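Bile acid 7a-dehydratase, BaiE (Clostridium hiranonis DSM 13275, PDB 4L8P) probably catalyses the 7alpha-dehydration step of bile acid conversion as a lyase with a SnoaL-like, cystatin-like fold, and assembles as a trimer. Local coordinates at residues Asn37-Glu40 with Ala41-Leu45; Lys46-Tyr49 with Phe50-Leu53; Glu88-Ala91 with Ala92-Lys96. One frame throughout, in Å; residues are numbered along the deposited sequence. Where two conformers were deposited one is given.

Contact 1: Asn37-Glu40 with Ala41-Leu45; sequences NDIE and AIKQL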
loop_
_atom_site.group_PDB
_atom_site.type_symbol
_atom_site.label_atom_id
_atom_site.label_comp_id
_atom_site.label_asym_id
_atom_site.label_seq_id
_atom_site.Cartn_x
_atom_site.Cartn_y
_atom_site.Cartn_z
ATOM N N ASN A 37 2.462 -14.995 -11.089
ATOM C CA ASN A 37 3.836 -14.519 -11.233
ATOM C C ASN A 37 3.926 -13.179 -11.965
ATOM O O ASN A 37 4.698 -12.283 -11.551
ATOM C CB ASN A 37 4.710 -15.537 -11.983
ATOM C CG ASN A 37 5.184 -16.668 -11.087
ATOM O OD1 ASN A 37 5.190 -16.541 -9.864
ATOM N ND2 ASN A 37 5.611 -17.761 -11.695
ATOM N N ASP A 38 3.168 -13.041 -13.057
ATOM C CA ASP A 38 3.125 -11.769 -13.807
ATOM C C ASP A 38 2.584 -10.613 -12.949
ATOM O O ASP A 38 3.149 -9.514 -12.942
ATOM C CB ASP A 38 2.310 -11.926 -15.089
ATOM C CG ASP A 38 3.033 -12.716 -16.161
ATOM O OD1 ASP A 38 4.279 -12.729 -16.207
ATOM O OD2 ASP A 38 2.317 -13.312 -16.978
ATOM N N ILE A 39 1.536 -10.886 -12.177
ATOM C CA ILE A 39 0.951 -9.869 -11.316
ATOM C C ILE A 39 2.001 -9.407 -10.310
ATOM O O ILE A 39 2.185 -8.187 -10.093
ATOM C CB ILE A 39 -0.318 -10.374 -10.626
ATOM C CG1 ILE A 39 -1.456 -10.471 -11.641
ATOM C CG2 ILE A 39 -0.704 -9.478 -9.426
ATOM C CD1 ILE A 39 -2.681 -11.183 -11.087
ATOM N N GLU A 40 2.668 -10.363 -9.669
ATOM C CA GLU A 40 3.699 -9.997 -8.693
ATOM C C GLU A 40 4.862 -9.230 -9.332
ATOM O O GLU A 40 5.352 -8.279 -8.739
ATOM C CB GLU A 40 4.200 -11.238 -7.936
ATOM C CG GLU A 40 5.260 -10.953 -6.889
ATOM C CD GLU A 40 4.804 -10.031 -5.749
ATOM O OE1 GLU A 40 3.590 -9.823 -5.525
ATOM O OE2 GLU A 40 5.698 -9.514 -5.035
ATOM N N ALA A 41 5.312 -9.640 -10.521
ATOM C CA ALA A 41 6.394 -8.966 -11.248
ATOM C C ALA A 41 6.026 -7.513 -11.566
ATOM O O ALA A 41 6.834 -6.604 -11.381
ATOM C CB ALA A 41 6.680 -9.703 -12.526
ATOM N N ILE A 42 4.776 -7.312 -11.948
ATOM C CA ILE A 42 4.255 -5.959 -12.241
ATOM C C ILE A 42 4.200 -5.086 -10.980
ATOM O O ILE A 42 4.587 -3.908 -10.991
ATOM C CB ILE A 42 2.911 -6.000 -13.011
ATOM C CG1 ILE A 42 3.166 -6.515 -14.435
ATOM C CG2 ILE A 42 2.238 -4.645 -13.020
ATOM C CD1 ILE A 42 1.913 -6.987 -15.152
ATOM N N LYS A 43 3.700 -5.641 -9.883
ATOM C CA LYS A 43 3.678 -4.879 -8.609
ATOM C C LYS A 43 5.106 -4.453 -8.186
ATOM O O LYS A 43 5.306 -3.329 -7.709
ATOM C CB LYS A 43 3.036 -5.696 -7.495
ATOM C CG LYS A 43 1.564 -5.958 -7.705
ATOM C CD LYS A 43 1.081 -6.865 -6.599
ATOM C CE LYS A 43 -0.413 -7.101 -6.675
ATOM N NZ LYS A 43 -0.789 -8.129 -5.663
ATOM N N GLN A 44 6.095 -5.329 -8.397
ATOM C CA GLN A 44 7.494 -5.016 -8.044
ATOM C C GLN A 44 8.135 -4.012 -9.003
ATOM O O GLN A 44 8.928 -3.172 -8.593
ATOM C CB GLN A 44 8.345 -6.269 -7.952
ATOM C CG GLN A 44 7.879 -7.207 -6.842
ATOM C CD GLN A 44 8.951 -8.131 -6.285
ATOM O OE1 GLN A 44 10.140 -7.832 -6.337
ATOM N NE2 GLN A 44 8.512 -9.220 -5.677
ATOM N N LEU A 45 7.725 -4.087 -10.263
ATOM C CA LEU A 45 8.150 -3.138 -11.297
ATOM C C LEU A 45 7.685 -1.743 -10.928
ATOM O O LEU A 45 8.448 -0.770 -10.976
ATOM C CB LEU A 45 7.565 -3.549 -12.666
ATOM C CG LEU A 45 7.646 -2.548 -13.825
ATOM C CD1 LEU A 45 9.083 -2.333 -14.244
ATOM C CD2 LEU A 45 6.814 -3.048 -14.998
HETATM O O HOH W 1 0.956 -10.312 -6.154
#
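Ala-41 N bonds back to Asn-37 O at 2.9 Å, the first of four consecutive i to i+4 backbone bonds that make this part of helix 22-55 a regular alpha-helix. The helix lies across the curved antiparallel sheet of the cystatin-like fold. Ile-42 follows with its N on Asp-38 O and sets CG1 3.4 Å from that same Asp-38 O; its branches face the sheet, packing on Ile-109, Ile-111, Tyr-149 and Trp-156. The carboxylate of Asp-38, one turn earlier, accepts from Trp-156 and pairs with Lys-151.

Lys-43 runs extended beside Ile-39, pointing the same way, and brings CE to 3.6 Å from Ile-39 CG2. Its NZ is 4.7 Å from Glu-40 OE1 within the chain, a gap bridged by one water that donates to OE1 and accepts from NZ. The direct salt bridges go between subunits: Lys-43 NZ to Glu-40 of the third subunit, and Glu-40 OE1 to Lys-43 of the second, a cyclic pattern joining the trimer's helices.

Gln-44 takes the other carboxylate oxygen. The bend at chi2 (62°) brings the Glu-40 carboxylate back over its own CA, and the Gln-44 side chain reaches back toward it. Gln-44 NE2 also donates to Ile-109 O of the second subunit. Carboxylate and amide planes stand 81° apart, and Gln-44 NE2 donates to the anti lone pair of Glu-40 OE2 at 2.9 Å.

Contact 2: Lys46-Tyr49 with Phe50-Leu53; sequences KAKY and FRCL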
loop_
_atom_site.group_PDB
_atom_site.type_symbol
_atom_site.label_atom_id
_atom_site.label_comp_id
_atom_site.label_asym_id
_atom_site.label_seq_id
_atom_site.Cartn_x
_atom_site.Cartn_y
_atom_site.Cartn_z
ATOM N N LYS A 46 6.398 -1.607 -10.596
ATOM C CA LYS A 46 5.878 -0.286 -10.215
ATOM C C LYS A 46 6.526 0.229 -8.925
ATOM O O LYS A 46 6.828 1.425 -8.803
ATOM C CB LYS A 46 4.357 -0.307 -10.087
ATOM C CG LYS A 46 3.746 1.096 -9.946
ATOM C CD LYS A 46 3.919 1.919 -11.240
ATOM C CE LYS A 46 3.061 3.173 -11.207
ATOM N NZ LYS A 46 2.889 3.817 -12.508
ATOM N N ALA A 47 6.783 -0.665 -7.984
ATOM C CA ALA A 47 7.507 -0.308 -6.753
ATOM C C ALA A 47 8.880 0.269 -7.066
ATOM O O ALA A 47 9.263 1.299 -6.514
ATOM C CB ALA A 47 7.637 -1.516 -5.856
ATOM N N LYS A 48 9.596 -0.392 -7.968
ATOM C CA LYS A 48 10.918 0.048 -8.391
ATOM C C LYS A 48 10.818 1.420 -9.067
ATOM O O LYS A 48 11.658 2.293 -8.817
ATOM C CB LYS A 48 11.563 -0.980 -9.330
ATOM C CG LYS A 48 12.918 -0.589 -9.876
ATOM C CD LYS A 48 13.473 -1.685 -10.791
ATOM C CE LYS A 48 14.752 -1.255 -11.494
ATOM N NZ LYS A 48 15.175 -2.253 -12.538
ATOM N N TYR A 49 9.825 1.612 -9.933
ATOM C CA TYR A 49 9.608 2.912 -10.566
ATOM C C TYR A 49 9.501 4.034 -9.517
ATOM O O TYR A 49 10.182 5.068 -9.629
ATOM C CB TYR A 49 8.375 2.854 -11.498
ATOM C CG TYR A 49 7.962 4.185 -12.061
ATOM C CD1 TYR A 49 7.070 4.999 -11.364
ATOM C CD2 TYR A 49 8.483 4.647 -13.269
ATOM C CE1 TYR A 49 6.723 6.247 -11.838
ATOM C CE2 TYR A 49 8.126 5.901 -13.766
ATOM C CZ TYR A 49 7.257 6.695 -13.040
ATOM O OH TYR A 49 6.876 7.938 -13.536
ATOM N N PHE A 50 8.638 3.845 -8.506
ATOM C CA PHE A 50 8.450 4.888 -7.492
ATOM C C PHE A 50 9.686 5.143 -6.659
ATOM O O PHE A 50 10.037 6.290 -6.383
ATOM C CB PHE A 50 7.281 4.555 -6.546
ATOM C CG PHE A 50 5.913 4.616 -7.178
ATOM C CD1 PHE A 50 5.530 5.687 -7.970
ATOM C CD2 PHE A 50 4.982 3.606 -6.918
ATOM C CE1 PHE A 50 4.248 5.744 -8.504
ATOM C CE2 PHE A 50 3.711 3.670 -7.458
ATOM C CZ PHE A 50 3.353 4.735 -8.244
ATOM N N ARG A 51 10.364 4.067 -6.285
ATOM C CA ARG A 51 11.593 4.176 -5.523
ATOM C C ARG A 51 12.673 4.931 -6.312
ATOM O O ARG A 51 13.355 5.809 -5.772
ATOM C CB ARG A 51 12.044 2.766 -5.092
ATOM C CG ARG A 51 13.369 2.683 -4.391
ATOM C CD ARG A 51 13.589 1.259 -3.848
ATOM N NE ARG A 51 13.510 0.179 -4.840
ATOM C CZ ARG A 51 14.495 -0.167 -5.687
ATOM N NH1 ARG A 51 15.647 0.505 -5.718
ATOM N NH2 ARG A 51 14.315 -1.181 -6.529
ATOM N N CYS A 52 12.824 4.610 -7.594
ATOM C CA CYS A 52 13.807 5.307 -8.427
ATOM C C CYS A 52 13.401 6.764 -8.705
ATOM O O CYS A 52 14.269 7.648 -8.757
ATOM C CB CYS A 52 14.038 4.565 -9.728
ATOM S SG CYS A 52 14.837 2.964 -9.502
ATOM N N LEU A 53 12.101 6.999 -8.890
ATOM C CA LEU A 53 11.584 8.339 -9.123
ATOM C C LEU A 53 11.913 9.264 -7.948
ATOM O O LEU A 53 12.470 10.347 -8.119
ATOM C CB LEU A 53 10.072 8.289 -9.347
ATOM C CG LEU A 53 9.302 9.604 -9.550
ATOM C CD1 LEU A 53 9.784 10.295 -10.809
ATOM C CD2 LEU A 53 7.829 9.336 -9.642
#
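Phe-50 and Tyr-49, neighbours in sequence, meet as an offset edge-to-face pair: the edge of Tyr-49 is directed toward the face of Phe-50, with centroids 5.7 Å apart and planes at 69°. The closest carbons are Tyr-49 CD1 and Phe-50 CD1, at 3.8 Å. Different first torsions account for the meeting of adjacent residues, since Tyr-49 has CG anti to its own N (chi1 173°) whereas Phe-50 has CG beside its N (chi1 -69°).

Phe-50 is also met by Lys-46, one turn back. The lysine chain bends at chi2 and passes obliquely by the ring, putting CE 3.4 Å from Phe-50 CZ and CG 3.6 Å from Phe-50 CE2. Its ammonium continues to a salt bridge with Asp-147 and a cation-pi contact with Trp-121, so the aliphatic part packs against Phe-50 while the charge is met by residues of the sheet. The backbone beneath is plain alpha-helix, four i to i+4 bonds running from Phe-50 N on Lys-46 O to Leu-53 N on Tyr-49 O. This is the later part of helix 22-55 in the SnoaL-like, cystatin-like fold, where Phe-50 and Leu-53 pack on His-102 of strand 98-111.

Tyr-49 lies alongside Leu-53, both pointing the same way, with Tyr-49 CE1 3.9 Å from Leu-53 CD2.

Lys-48 contributes its aliphatic chain, CG lying 3.7 Å from Arg-51 NH2 and 4.1 Å from Cys-52 SG. The like charges diverge, Lys-48 NZ and Arg-51 NH2 being 6.2 Å apart: Lys-48 NZ bonds to Thr-63, and Arg-51 NE forms a salt bridge with Glu-108 of the second subunit.

Contact 3: Glu88-Ala91 with Ala92-Lys96; sequences EYLA and AAMPK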
loop_
_atom_site.group_PDB
_atom_site.type_symbol
_atom_site.label_atom_id
_atom_site.label_comp_id
_atom_site.label_asym_id
_atom_site.label_seq_id
_atom_site.Cartn_x
_atom_site.Cartn_y
_atom_site.Cartn_z
ATOM N N GLU A 88 15.326 12.492 -19.027
ATOM C CA GLU A 88 15.781 13.873 -19.170
ATOM C C GLU A 88 14.754 14.892 -18.680
ATOM O O GLU A 88 15.104 15.862 -18.022
ATOM C CB GLU A 88 16.192 14.188 -20.607
ATOM C CG GLU A 88 17.530 13.564 -20.963
ATOM C CD GLU A 88 17.899 13.683 -22.443
ATOM O OE1 GLU A 88 17.001 13.668 -23.324
ATOM O OE2 GLU A 88 19.113 13.765 -22.720
ATOM N N TYR A 89 13.490 14.687 -19.023
ATOM C CA TYR A 89 12.421 15.538 -18.517
ATOM C C TYR A 89 12.363 15.460 -16.976
ATOM O O TYR A 89 12.325 16.489 -16.300
ATOM C CB TYR A 89 11.048 15.165 -19.126
ATOM C CG TYR A 89 9.897 15.849 -18.393
ATOM C CD1 TYR A 89 9.542 17.181 -18.685
ATOM C CD2 TYR A 89 9.208 15.198 -17.367
ATOM C CE1 TYR A 89 8.523 17.825 -17.990
ATOM C CE2 TYR A 89 8.195 15.841 -16.658
ATOM C CZ TYR A 89 7.859 17.148 -16.974
ATOM O OH TYR A 89 6.853 17.763 -16.262
ATOM N N LEU A 90 12.327 14.251 -16.443
ATOM C CA LEU A 90 12.155 14.076 -14.996
ATOM C C LEU A 90 13.306 14.674 -14.190
ATOM O O LEU A 90 13.078 15.323 -13.158
ATOM C CB LEU A 90 11.943 12.620 -14.625
ATOM C CG LEU A 90 10.633 11.965 -15.102
ATOM C CD1 LEU A 90 10.664 10.475 -14.793
ATOM C CD2 LEU A 90 9.395 12.605 -14.483
ATOM N N ALA A 91 14.529 14.487 -14.671
ATOM C CA ALA A 91 15.699 15.046 -13.995
ATOM C C ALA A 91 15.622 16.572 -13.907
ATOM O O ALA A 91 15.984 17.147 -12.874
ATOM C CB ALA A 91 16.966 14.592 -14.693
ATOM N N ALA A 92 15.123 17.215 -14.967
ATOM C CA ALA A 92 14.907 18.670 -14.972
ATOM C C ALA A 92 13.709 19.102 -14.143
ATOM O O ALA A 92 13.785 20.091 -13.416
ATOM C CB ALA A 92 14.763 19.191 -16.408
ATOM N N ALA A 93 12.607 18.362 -14.247
ATOM C CA ALA A 93 11.368 18.696 -13.547
ATOM C C ALA A 93 11.393 18.419 -12.047
ATOM O O ALA A 93 10.668 19.089 -11.289
ATOM C CB ALA A 93 10.183 17.989 -14.182
HETATM N N MSE A 94 12.252 17.482 -11.625
HETATM C CA MSE A 94 12.317 17.018 -10.233
HETATM C C MSE A 94 13.743 17.170 -9.757
HETATM O O MSE A 94 14.455 16.184 -9.492
HETATM C CB MSE A 94 11.818 15.604 -10.171
HETATM C CG MSE A 94 10.400 15.602 -10.705
HETATM SE SE MSE A 94 9.773 13.799 -10.504
HETATM C CE MSE A 94 9.367 13.838 -8.620
ATOM N N PRO A 95 14.193 18.425 -9.639
ATOM C CA PRO A 95 15.602 18.666 -9.303
ATOM C C PRO A 95 15.920 18.335 -7.833
ATOM O O PRO A 95 14.998 17.988 -7.054
ATOM C CB PRO A 95 15.755 20.157 -9.569
ATOM C CG PRO A 95 14.415 20.714 -9.205
ATOM C CD PRO A 95 13.464 19.707 -9.794
ATOM N N LYS A 96 17.197 18.453 -7.459
ATOM C CA LYS A 96 17.649 18.135 -6.092
ATOM C C LYS A 96 16.886 18.928 -5.030
ATOM O O LYS A 96 16.676 18.421 -3.929
ATOM C CB LYS A 96 19.155 18.383 -5.934
ATOM C CG LYS A 96 20.025 17.419 -6.737
ATOM C CD LYS A 96 20.187 16.065 -6.057
ATOM C CE LYS A 96 21.493 15.984 -5.277
ATOM N NZ LYS A 96 21.648 14.684 -4.568
HETATM O O HOH W 2 16.987 15.643 -10.617
#
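Glu-88 O receives the N-H of Ala-92 in a weak backbone bond, 3.3 Å from O to N, as helix 83-93 nears its end.

Tyr-89 makes a firmer bond, its O accepting from Ala-93 N at 2.8 Å and nearly in line with the carbonyl. Its side chain adds a CH-pi contact: Ala-93 CB sits over one face of the ring, 4.0 Å from the centroid and 23° off the normal. The methyl is displaced toward the phenol end, with Tyr-89 CZ as its closest ring atom at 3.7 Å. CG anti to the backbone N (chi1 168°) leans the ring toward the later turn to meet it, and the ring of Phe-80 packs against the same tyrosine.

Leu-90 O closes the last turn by accepting from Met-94 N at 2.8 Å, though the N-H...O angle has fallen to 136°. Alongside it, Leu-90 CD2 approaches the selenium of Met-94 in one of the two conformers of this selenomethionine; the two side chains run side by side and pack on Leu-53 and Trp-58.

Ala-91 O faces Pro-95 at i+4, which has no N-H, and takes a water instead: one water donates both to it (2.9 Å) and to Met-94 O (2.8 Å). The latter carbonyl and that of Pro-95 also accept from Lys-56 NZ. Met-94 leaves helical torsions and Pro-95 follows, an arrangement characteristic of a helix C-terminus, here leading from helix 83-93 into strand 98-111 of the cystatin-like sheet.

Contacts 1 and 2 are successive parts of helix 22-55, their centres 13 Å apart, and both touch the second subunit; contact 1 also meets the third. Contact 3, on helix 83-93, is reached through contact 2, centre to centre 15 Å: Leu-53 CD1 lies 4.1 Å from Leu-90 CD1 and, in one of two conformers, also packs on the selenium of Met-94. Contacts 1 and 3 do not touch, their centres being 27 Å apart on opposite sides of the chain's centre. Pentaethylene glycol, probably from the crystallisation liquor, is bound about 3 Å from the Tyr-49 side chain and about 4 Å from that of Leu-90, consistent with a pocket beside contacts 2 and 3.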